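Local coordinates for protein histidine acid phosphatase (Hafnia alvei, PDB 4ARU) that belongs to branch 2 of the histidine phosphatase superfamily and is built on a mixed beta sheet flanked by helices, at residues Ser58-Gly61 against Gly62-Glu66; Val91-Arg94 against Thr95-Gly99; Glu100-Leu103 against Ala104-Pro108. One frame throughout, in Å; residues are numbered along the deposited sequence.

Contact 1: Ser58-Gly61 against Gly62-Glu66; sequences SLMG and GFYRE
Tyr64 lies back along the preceding helical turn, against the carbonyl of Met60. The CB of Tyr64 sits 3.6 Å from Gly61 O. From there CG turns to the side of the backbone N, anti to the carbonyl carbon (chi1 -71°), so that the ring slants outward and back toward the preceding turn. Tyr64 CG comes within 3.5 Å of Met60 O, and the ring carbon Tyr64 CD2 is nearer still, 3.1 Å from the same oxygen, which approaches the ring obliquely. That carbonyl is already occupied: Tyr64 N donates to Met60 O at 2.8 Å, in a nearly straight bond of 171°. Gly61 CA lies at the edge of this ring, close to its plane. All of this happens inside helix 51-70, one of the helices packed against the mixed sheet of the histidine phosphatase fold, and Tyr64 reaches that sheet at Ala335 and Val337 of strand 335-342. Farther out, Tyr64 CE2 passes 4.1 Å from Met60 CB. The Met60 chain, bent at both chi2 and chi3, crosses the tyrosine at a slant, with its CE 3.6 Å from Tyr64 OH in the conformer described; a second conformer of Met60 exists, so this last touch is less certain than the rest. Next along the chain, Arg65 leans away from Gly61. Only Arg65 CB stays near, 3.6 Å from Gly61 O, while the guanidinium NH2 goes off to the carbonyl oxygens of Pro75 and Asn78.

Contact 2: Val91-Arg94 against Thr95-Gly99; sequences VDQR and TRKTG
Arg96 folds back along the first turn of its helix to reach Val91, with its guanidinium laid against the backbone of Gln93. A bend at chi3 (-73°) brings Arg96 NE round to donate to Val91 O at 2.9 Å. The bond is nearly straight, and the oxygen sits at the guanidinium edge, in its plane, although NE itself approaches from well above the carbonyl plane. One face of the group then rests over Gln93 CA, which is 3.5 Å from Arg96 NH2. The main chain supplies the usual helical bonds here, Arg96 N to Asp92 O and Lys97 N to Gln93 O.

Gln93 and Lys97 run across each other at a slant, Gln93 NE2 standing 3.9 Å from Lys97 CG; Gln93 OE1 is occupied elsewhere, by Ile49 N. On another side of the helix, Thr98 OG1 donates to Arg94 O at 2.7 Å. Thr98 N also donates to Arg94 O, at 3.1 Å, so two donors from one residue grip that oxygen, and Thr98 OG1 in turn accepts from Gly20 N. Arg94, extended from CG to NE, sends NH1 to Gly47 O and NH2 to a bound L(+)-tartaric acid. Asp92 OD2 lies above one face of that guanidinium, a long, purely electrostatic pairing.

His19 and Gly20, part of the family's Arg-His-Gly signature, thus border this helix start: His19 touches both Arg94 and Thr98. The helix links strands 85-89 and 115-116 in a beta-alpha-beta unit, and Lys97 and Thr98 lean on Glu54 and Ile57 of helix 51-70.

Contact 3: Glu100-Leu103 against Ala104-Pro108; sequences EAFL and AGLAP
Leu106 CB lies over one face of the Phe102 ring, and the leucine's two methyls reach on to the ring's outer end. The ring is also stacked with that of Phe302, in the parallel strand 300-305. This is the closing part of helix 93-106, the helix of a beta-alpha-beta unit that leaves strand 85-89 and returns at strand 115-116 in the sheet of the histidine phosphatase fold.

Both side chains swing the same way from the backbone: CG is opposite the backbone N in Phe102 (chi1 164°) and in Leu106 (chi1 -171°), and the two therefore lie side by side, pointing alike. Phe102 CZ ends up 3.9 Å from Leu106 CD2 and 4.0 Å from Leu106 CD1, a close apolar fit one helical turn apart. The backbone holds the same pair together, since Leu106 N donates to Phe102 O at 2.8 Å. Leu106 CB is 3.3 Å from Phe102 O as well.

Gly105 N has two acceptors, Ala101 O at 3.1 Å and, weakly, Phe102 O, as the helix nears its end. Leu103, Phe102 and Leu106 turn to the sheet: Leu103 packs on Val85 and Val87, Phe102 on Val87 and Leu106 on Val85. On another side, Ala101 meets Ile57 of helix 51-70.

Ala107 is where the chain leaves helical geometry (phi -149°), and Pro108, having no N-H, could not carry the bonding on. Even so, Ala107 N still donates to Leu103 O at 2.9 Å, and Ala107 CB hangs 3.8 Å from that same oxygen.

How the contacts relate
Contacts 2 and 3 are successive parts of helix 93-106, their centres about 13 Å apart, while contact 1 lies on helix 51-70 beside it. The two helices touch where contacts 1 and 3 meet, centres about 8 Å apart. There Arg65 NH1 probably bonds to Leu106 O at 2.9 Å, Tyr64 CD2 packs 3.7 Å from Phe102 CE1, and Ser58 CB sits 3.5 Å from Ala101 O. Contacts 1 and 2 do not touch; their nearest atoms are about 6 Å apart. A bound L(+)-tartaric acid, probably from the crystallisation liquor but possibly marking a pocket, lies about 3 Å from the Arg94 side chain in contact 2.

Contact 1: Ser58-Gly61 against Gly62-Glu66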
loop_
_atom_site.group_PDB
_atom_site.type_symbol
_atom_site.label_atom_id
_atom_site.label_comp_id
_atom_site.label_asym_id
_atom_site.label_seq_id
_atom_site.Cartn_x
_atom_site.Cartn_y
_atom_site.Cartn_z
ATOM N N SER A 58 -14.159 -1.384 7.305
ATOM C CA SER A 58 -15.558 -1.721 6.996
ATOM C C SER A 58 -16.265 -0.571 6.269
ATOM O O SER A 58 -17.081 -0.833 5.395
ATOM C CB SER A 58 -16.324 -2.127 8.253
ATOM O OG SER A 58 -16.704 -1.009 9.028
ATOM N N LEU A 59 -15.908 0.682 6.597
ATOM C CA LEU A 59 -16.519 1.829 5.888
ATOM C C LEU A 59 -16.115 1.741 4.394
ATOM O O LEU A 59 -16.953 1.971 3.498
ATOM C CB LEU A 59 -16.113 3.190 6.509
ATOM C CG LEU A 59 -16.640 3.437 7.899
ATOM C CD1 LEU A 59 -16.119 4.795 8.401
ATOM C CD2 LEU A 59 -18.159 3.399 7.979
ATOM N N MET A 60 -14.864 1.434 4.106
ATOM C CA MET A 60 -14.422 1.186 2.725
ATOM C C MET A 60 -15.190 0.036 2.076
ATOM O O MET A 60 -15.612 0.152 0.924
ATOM C CB MET A 60 -12.915 0.943 2.632
ATOM C CG MET A 60 -12.094 2.181 2.921
ATOM S SD MET A 60 -12.087 3.347 1.544
ATOM C CE MET A 60 -10.939 2.589 0.392
ATOM N N GLY A 61 -15.378 -1.064 2.809
ATOM C CA GLY A 61 -16.183 -2.188 2.290
ATOM C C GLY A 61 -17.564 -1.730 1.862
ATOM O O GLY A 61 -18.054 -2.143 0.812
ATOM N N GLY A 62 -18.213 -0.925 2.688
ATOM C CA GLY A 62 -19.540 -0.351 2.375
ATOM C C GLY A 62 -19.486 0.507 1.128
ATOM O O GLY A 62 -20.428 0.495 0.344
ATOM N N PHE A 63 -18.421 1.266 0.959
ATOM C CA PHE A 63 -18.285 2.091 -0.242
ATOM C C PHE A 63 -18.141 1.203 -1.476
ATOM O O PHE A 63 -18.814 1.416 -2.500
ATOM C CB PHE A 63 -17.079 3.017 -0.124
ATOM C CG PHE A 63 -16.852 3.828 -1.377
ATOM C CD1 PHE A 63 -17.739 4.850 -1.717
ATOM C CD2 PHE A 63 -15.835 3.494 -2.258
ATOM C CE1 PHE A 63 -17.562 5.584 -2.899
ATOM C CE2 PHE A 63 -15.659 4.208 -3.435
ATOM C CZ PHE A 63 -16.535 5.251 -3.742
ATOM N N TYR A 64 -17.285 0.201 -1.377
ATOM C CA TYR A 64 -17.111 -0.751 -2.462
ATOM C C TYR A 64 -18.426 -1.435 -2.822
ATOM O O TYR A 64 -18.744 -1.613 -4.009
ATOM C CB TYR A 64 -16.063 -1.827 -2.129
ATOM C CG TYR A 64 -14.624 -1.396 -2.074
ATOM C CD1 TYR A 64 -14.001 -0.772 -3.141
ATOM C CD2 TYR A 64 -13.870 -1.652 -0.936
ATOM C CE1 TYR A 64 -12.650 -0.386 -3.026
ATOM C CE2 TYR A 64 -12.533 -1.288 -0.843
ATOM C CZ TYR A 64 -11.956 -0.634 -1.864
ATOM O OH TYR A 64 -10.585 -0.326 -1.666
ATOM N N ARG A 65 -19.213 -1.786 -1.813
ATOM C CA ARG A 65 -20.541 -2.360 -2.068
ATOM C C ARG A 65 -21.386 -1.428 -2.924
ATOM O O ARG A 65 -21.949 -1.852 -3.942
ATOM C CB ARG A 65 -21.272 -2.734 -0.764
ATOM C CG ARG A 65 -22.672 -3.304 -0.965
ATOM C CD ARG A 65 -22.621 -4.477 -1.945
ATOM N NE ARG A 65 -23.904 -5.154 -2.180
ATOM C CZ ARG A 65 -24.449 -6.072 -1.370
ATOM N NH1 ARG A 65 -23.848 -6.461 -0.248
ATOM N NH2 ARG A 65 -25.616 -6.618 -1.694
ATOM N N GLU A 66 -21.455 -0.147 -2.552
ATOM C CA GLU A 66 -22.290 0.792 -3.285
ATOM C C GLU A 66 -21.753 0.962 -4.704
ATOM O O GLU A 66 -22.569 1.014 -5.632
ATOM C CB GLU A 66 -22.335 2.152 -2.610
ATOM C CG GLU A 66 -23.102 2.219 -1.313
ATOM C CD GLU A 66 -23.565 3.635 -0.923
ATOM O OE1 GLU A 66 -23.752 4.522 -1.781
ATOM O OE2 GLU A 66 -23.789 3.847 0.287
#

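Contact 2: Val91-Arg94 against Thr95-Gly99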
loop_
_atom_site.group_PDB
_atom_site.type_symbol
_atom_site.label_atom_id
_atom_site.label_comp_id
_atom_site.label_asym_id
_atom_site.label_seq_id
_atom_site.Cartn_x
_atom_site.Cartn_y
_atom_site.Cartn_z
ATOM N N VAL A 91 -0.580 -13.198 6.192
ATOM C CA VAL A 91 -0.615 -13.961 7.430
ATOM C C VAL A 91 -0.811 -13.144 8.702
ATOM O O VAL A 91 -1.208 -13.726 9.722
ATOM C CB VAL A 91 0.645 -14.819 7.600
ATOM C CG1 VAL A 91 0.593 -15.879 6.559
ATOM C CG2 VAL A 91 1.961 -14.049 7.547
ATOM N N ASP A 92 -0.483 -11.852 8.655
ATOM C CA ASP A 92 -0.470 -11.050 9.868
ATOM C C ASP A 92 -1.880 -10.796 10.405
ATOM O O ASP A 92 -2.865 -10.799 9.684
ATOM C CB ASP A 92 0.221 -9.711 9.590
ATOM C CG ASP A 92 1.617 -9.883 9.098
ATOM O OD1 ASP A 92 2.393 -10.574 9.812
ATOM O OD2 ASP A 92 1.888 -9.416 7.975
ATOM N N GLN A 93 -1.965 -10.566 11.696
ATOM C CA GLN A 93 -3.211 -10.174 12.299
ATOM C C GLN A 93 -3.805 -8.982 11.541
ATOM O O GLN A 93 -5.014 -8.920 11.237
ATOM C CB GLN A 93 -2.997 -9.860 13.796
ATOM C CG GLN A 93 -4.255 -9.484 14.574
ATOM C CD GLN A 93 -4.584 -8.017 14.606
ATOM O OE1 GLN A 93 -4.007 -7.220 13.928
ATOM N NE2 GLN A 93 -5.581 -7.684 15.424
ATOM N N ARG A 94 -2.976 -7.992 11.232
ATOM C CA ARG A 94 -3.488 -6.732 10.679
ATOM C C ARG A 94 -4.133 -6.971 9.315
ATOM O O ARG A 94 -5.127 -6.309 8.988
ATOM C CB ARG A 94 -2.404 -5.664 10.643
ATOM C CG ARG A 94 -1.154 -6.007 9.859
ATOM C CD ARG A 94 -0.120 -4.861 10.007
ATOM N NE ARG A 94 1.170 -5.241 9.452
ATOM C CZ ARG A 94 2.139 -5.823 10.130
ATOM N NH1 ARG A 94 1.964 -6.120 11.409
ATOM N NH2 ARG A 94 3.277 -6.150 9.538
ATOM N N THR A 95 -3.570 -7.868 8.522
ATOM C CA THR A 95 -4.087 -8.142 7.185
ATOM C C THR A 95 -5.297 -9.115 7.249
ATOM O O THR A 95 -6.285 -8.887 6.559
ATOM C CB THR A 95 -2.980 -8.719 6.261
ATOM O OG1 THR A 95 -2.201 -9.685 6.958
ATOM C CG2 THR A 95 -2.047 -7.647 5.812
ATOM N N ARG A 96 -5.236 -10.151 8.083
ATOM C CA ARG A 96 -6.382 -11.020 8.234
ATOM C C ARG A 96 -7.583 -10.227 8.721
ATOM O O ARG A 96 -8.705 -10.385 8.201
ATOM C CB ARG A 96 -6.079 -12.190 9.177
ATOM C CG ARG A 96 -5.109 -13.175 8.584
ATOM C CD ARG A 96 -4.818 -14.403 9.408
ATOM N NE ARG A 96 -3.970 -14.088 10.565
ATOM C CZ ARG A 96 -4.398 -13.934 11.809
ATOM N NH1 ARG A 96 -5.680 -14.022 12.122
ATOM N NH2 ARG A 96 -3.509 -13.652 12.743
ATOM N N LYS A 97 -7.411 -9.370 9.734
ATOM C CA LYS A 97 -8.534 -8.644 10.255
ATOM C C LYS A 97 -9.022 -7.583 9.263
ATOM O O LYS A 97 -10.212 -7.226 9.246
ATOM C CB LYS A 97 -8.180 -8.012 11.587
ATOM C CG LYS A 97 -7.887 -9.036 12.652
ATOM C CD LYS A 97 -9.097 -9.777 13.080
ATOM C CE LYS A 97 -8.783 -10.548 14.371
ATOM N NZ LYS A 97 -10.047 -10.758 15.151
ATOM N N THR A 98 -8.132 -7.044 8.455
ATOM C CA THR A 98 -8.592 -6.164 7.370
ATOM C C THR A 98 -9.523 -6.930 6.420
ATOM O O THR A 98 -10.548 -6.422 6.027
ATOM C CB THR A 98 -7.385 -5.640 6.573
ATOM O OG1 THR A 98 -6.654 -4.737 7.430
ATOM C CG2 THR A 98 -7.797 -4.890 5.357
ATOM N N GLY A 99 -9.129 -8.143 6.004
ATOM C CA GLY A 99 -9.974 -8.919 5.134
ATOM C C GLY A 99 -11.334 -9.145 5.750
ATOM O O GLY A 99 -12.367 -9.033 5.066
#

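Contact 3: Glu100-Leu103 against Ala104-Pro108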
loop_
_atom_site.group_PDB
_atom_site.type_symbol
_atom_site.label_atom_id
_atom_site.label_comp_id
_atom_site.label_asym_id
_atom_site.label_seq_id
_atom_site.Cartn_x
_atom_site.Cartn_y
_atom_site.Cartn_z
ATOM N N GLU A 100 -11.369 -9.516 7.033
ATOM C CA GLU A 100 -12.673 -9.713 7.720
ATOM C C GLU A 100 -13.517 -8.420 7.800
ATOM O O GLU A 100 -14.719 -8.470 7.607
ATOM C CB GLU A 100 -12.457 -10.314 9.104
ATOM C CG GLU A 100 -11.935 -11.749 8.951
ATOM C CD GLU A 100 -11.699 -12.529 10.214
ATOM O OE1 GLU A 100 -11.676 -11.941 11.327
ATOM O OE2 GLU A 100 -11.599 -13.780 10.060
ATOM N N ALA A 101 -12.873 -7.284 8.023
ATOM C CA ALA A 101 -13.564 -6.023 8.114
ATOM C C ALA A 101 -14.099 -5.588 6.748
ATOM O O ALA A 101 -15.191 -5.007 6.655
ATOM C CB ALA A 101 -12.657 -4.958 8.704
ATOM N N PHE A 102 -13.354 -5.892 5.695
ATOM C CA PHE A 102 -13.838 -5.651 4.332
ATOM C C PHE A 102 -15.102 -6.422 4.052
ATOM O O PHE A 102 -16.103 -5.844 3.597
ATOM C CB PHE A 102 -12.742 -6.010 3.306
ATOM C CG PHE A 102 -13.255 -6.158 1.897
ATOM C CD1 PHE A 102 -13.531 -5.074 1.084
ATOM C CD2 PHE A 102 -13.479 -7.421 1.373
ATOM C CE1 PHE A 102 -14.023 -5.228 -0.201
ATOM C CE2 PHE A 102 -13.978 -7.590 0.101
ATOM C CZ PHE A 102 -14.206 -6.510 -0.711
ATOM N N LEU A 103 -15.127 -7.713 4.416
ATOM C CA LEU A 103 -16.337 -8.525 4.217
ATOM C C LEU A 103 -17.497 -7.974 5.053
ATOM O O LEU A 103 -18.636 -7.946 4.579
ATOM C CB LEU A 103 -16.067 -9.993 4.584
ATOM C CG LEU A 103 -15.087 -10.707 3.663
ATOM C CD1 LEU A 103 -14.796 -12.061 4.294
ATOM C CD2 LEU A 103 -15.656 -10.843 2.271
ATOM N N ALA A 104 -17.235 -7.513 6.284
ATOM C CA ALA A 104 -18.307 -7.002 7.150
ATOM C C ALA A 104 -18.923 -5.719 6.573
ATOM O O ALA A 104 -20.119 -5.508 6.770
ATOM C CB ALA A 104 -17.771 -6.727 8.522
ATOM N N GLY A 105 -18.135 -4.895 5.862
ATOM C CA GLY A 105 -18.657 -3.690 5.233
ATOM C C GLY A 105 -19.299 -3.961 3.886
ATOM O O GLY A 105 -20.323 -3.405 3.549
ATOM N N LEU A 106 -18.676 -4.831 3.116
ATOM C CA LEU A 106 -19.188 -5.205 1.793
ATOM C C LEU A 106 -20.485 -5.935 1.858
ATOM O O LEU A 106 -21.385 -5.722 1.005
ATOM C CB LEU A 106 -18.165 -6.060 1.050
ATOM C CG LEU A 106 -18.512 -6.328 -0.428
ATOM C CD1 LEU A 106 -17.993 -5.213 -1.278
ATOM C CD2 LEU A 106 -17.974 -7.679 -0.905
ATOM N N ALA A 107 -20.627 -6.806 2.864
ATOM C CA ALA A 107 -21.734 -7.764 2.939
ATOM C C ALA A 107 -22.070 -8.042 4.391
ATOM O O ALA A 107 -21.788 -9.111 4.918
ATOM C CB ALA A 107 -21.352 -9.034 2.201
ATOM N N PRO A 108 -22.674 -7.047 5.054
ATOM C CA PRO A 108 -22.900 -7.181 6.471
ATOM C C PRO A 108 -23.769 -8.383 6.797
ATOM O O PRO A 108 -24.788 -8.609 6.151
ATOM C CB PRO A 108 -23.609 -5.882 6.841
ATOM C CG PRO A 108 -23.397 -4.963 5.729
ATOM C CD PRO A 108 -23.117 -5.752 4.504
#